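Local coordinates for particle-associated lyase (Acinetobacter bacteriophage AP22, PDB 4Y9V), which binds capsular saccharide of Acinetobacter baumannii and, as the lyase of the trimeric phage tailspike, probably degrades the bacterial capsule, at residues A[474-478]-A[479-483]. Residues are numbered along the deposited sequence; the frame is centred on the assembly and turned at random.
Sequences VEDGT and IGRYT
In the pectin lyase-like beta-helix of this tailspike, the chain turns after strand 470-476 through a type II beta turn, Thr478 to Arg481, held by a salt bridge between Asp476 and Arg481. Thr478 O accepts from Arg481 N at 3.1 Å, and glycine suits position 480 because, with phi at 89°, a CB would jam against the carbonyl O of Ile479. Arg481 grips the carboxylate side-on with two nitrogens: NH2 meets the syn lone pair of Asp476 OD1 at 2.8 Å, while NE reaches Asp476 OD2 at 2.9 Å, nearly straight at 172°. The bend at chi3 (69°) turns the guanidinium back to lie nearly coplanar with the carboxylate. Aspartate suits its place because its short carboxylate has two oxygens to share: Asp476 OD2 also takes Tyr482 N at 2.8 Å, from the opposite face of the carboxylate plane to NE. Tyr482 CE2 lies 3.4 Å above one face of the Arg481 guanidinium, shifted toward its rim. The same guanidinium reaches Ser442 O and Asn443 O of the preceding coil, and Tyr482 OH bonds Asn446. Glu475, held by Ser509 and Ser511, lays its CG 3.6 Å from Ile479 CD1. Glu475 OE2 accepts a hydrogen bond from a water that accepts from Gly480 N and donates to Tyr482 O, each leg 2.8 Å.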
loop_
_atom_site.group_PDB
_atom_site.type_symbol
_atom_site.label_atom_id
_atom_site.label_comp_id
_atom_site.label_asym_id
_atom_site.label_seq_id
_atom_site.Cartn_x
_atom_site.Cartn_y
_atom_site.Cartn_z
ATOM N N VAL A 474 -24.516 16.073 3.615
ATOM C CA VAL A 474 -23.897 17.344 3.227
ATOM C C VAL A 474 -24.992 18.399 3.329
ATOM O O VAL A 474 -26.043 18.224 2.726
ATOM C CB VAL A 474 -23.341 17.275 1.794
ATOM C CG1 VAL A 474 -22.760 18.628 1.393
ATOM C CG2 VAL A 474 -22.317 16.166 1.639
ATOM N N GLU A 475 -24.753 19.508 4.060
ATOM C CA GLU A 475 -25.805 20.495 4.217
ATOM C C GLU A 475 -25.222 21.830 4.710
ATOM O O GLU A 475 -24.190 21.873 5.395
ATOM C CB GLU A 475 -26.882 19.970 5.179
ATOM C CG GLU A 475 -28.183 20.819 5.223
ATOM C CD GLU A 475 -28.727 21.077 3.856
ATOM O OE1 GLU A 475 -29.476 20.217 3.334
ATOM O OE2 GLU A 475 -28.374 22.122 3.254
ATOM N N ASP A 476 -25.955 22.895 4.408
ATOM C CA ASP A 476 -25.620 24.216 4.938
ATOM C C ASP A 476 -25.760 24.217 6.469
ATOM O O ASP A 476 -26.441 23.377 7.050
ATOM C CB ASP A 476 -26.509 25.277 4.291
ATOM C CG ASP A 476 -26.001 26.706 4.451
ATOM O OD1 ASP A 476 -24.813 26.904 4.851
ATOM O OD2 ASP A 476 -26.808 27.644 4.188
ATOM N N GLY A 477 -25.149 25.212 7.092
ATOM C CA GLY A 477 -25.189 25.353 8.518
ATOM C C GLY A 477 -26.548 25.837 9.054
ATOM O O GLY A 477 -26.825 25.650 10.252
ATOM N N THR A 478 -27.334 26.446 8.196
ATOM C CA THR A 478 -28.727 26.819 8.447
ATOM C C THR A 478 -29.516 26.099 7.382
ATOM O O THR A 478 -29.309 26.336 6.180
ATOM C CB THR A 478 -28.944 28.335 8.367
ATOM O OG1 THR A 478 -28.280 28.970 9.464
ATOM C CG2 THR A 478 -30.421 28.654 8.462
ATOM N N ILE A 479 -30.417 25.205 7.800
ATOM C CA ILE A 479 -31.184 24.440 6.826
ATOM C C ILE A 479 -32.101 25.381 6.063
ATOM O O ILE A 479 -32.872 26.163 6.679
ATOM C CB ILE A 479 -32.040 23.356 7.523
ATOM C CG1 ILE A 479 -31.325 22.553 8.572
ATOM C CG2 ILE A 479 -32.751 22.541 6.451
ATOM C CD1 ILE A 479 -30.181 21.865 7.983
ATOM N N GLY A 480 -32.022 25.384 4.750
ATOM C CA GLY A 480 -32.832 26.252 3.927
ATOM C C GLY A 480 -32.250 27.601 3.638
ATOM O O GLY A 480 -32.885 28.392 2.928
ATOM N N ARG A 481 -31.055 27.902 4.110
ATOM C CA ARG A 481 -30.400 29.169 3.794
ATOM C C ARG A 481 -29.831 29.104 2.407
ATOM O O ARG A 481 -30.381 29.689 1.472
ATOM C CB ARG A 481 -29.366 29.515 4.875
ATOM C CG ARG A 481 -28.601 30.797 4.565
ATOM C CD ARG A 481 -27.545 31.125 5.599
ATOM N NE ARG A 481 -26.445 30.153 5.519
ATOM C CZ ARG A 481 -25.205 30.409 5.962
ATOM N NH1 ARG A 481 -24.921 31.565 6.537
ATOM N NH2 ARG A 481 -24.261 29.475 5.761
ATOM N N TYR A 482 -28.734 28.324 2.206
ATOM C CA TYR A 482 -28.208 28.054 0.895
ATOM C C TYR A 482 -28.283 26.558 0.653
ATOM O O TYR A 482 -28.218 25.737 1.563
ATOM C CB TYR A 482 -26.711 28.491 0.766
ATOM C CG TYR A 482 -26.509 29.934 1.108
ATOM C CD1 TYR A 482 -27.075 30.945 0.343
ATOM C CD2 TYR A 482 -25.783 30.342 2.230
ATOM C CE1 TYR A 482 -26.923 32.289 0.645
ATOM C CE2 TYR A 482 -25.625 31.661 2.579
ATOM C CZ TYR A 482 -26.204 32.631 1.784
ATOM O OH TYR A 482 -26.111 33.984 2.051
ATOM N N THR A 483 -28.324 26.200 -0.643
ATOM C CA THR A 483 -28.004 24.832 -1.056
ATOM C C THR A 483 -26.492 24.721 -1.157
ATOM O O THR A 483 -25.841 25.556 -1.805
ATOM C CB THR A 483 -28.669 24.532 -2.405
ATOM O OG1 THR A 483 -30.084 24.495 -2.155
ATOM C CG2 THR A 483 -28.227 23.218 -2.956
HETATM O O HOH W 1 -30.167 24.251 2.962
#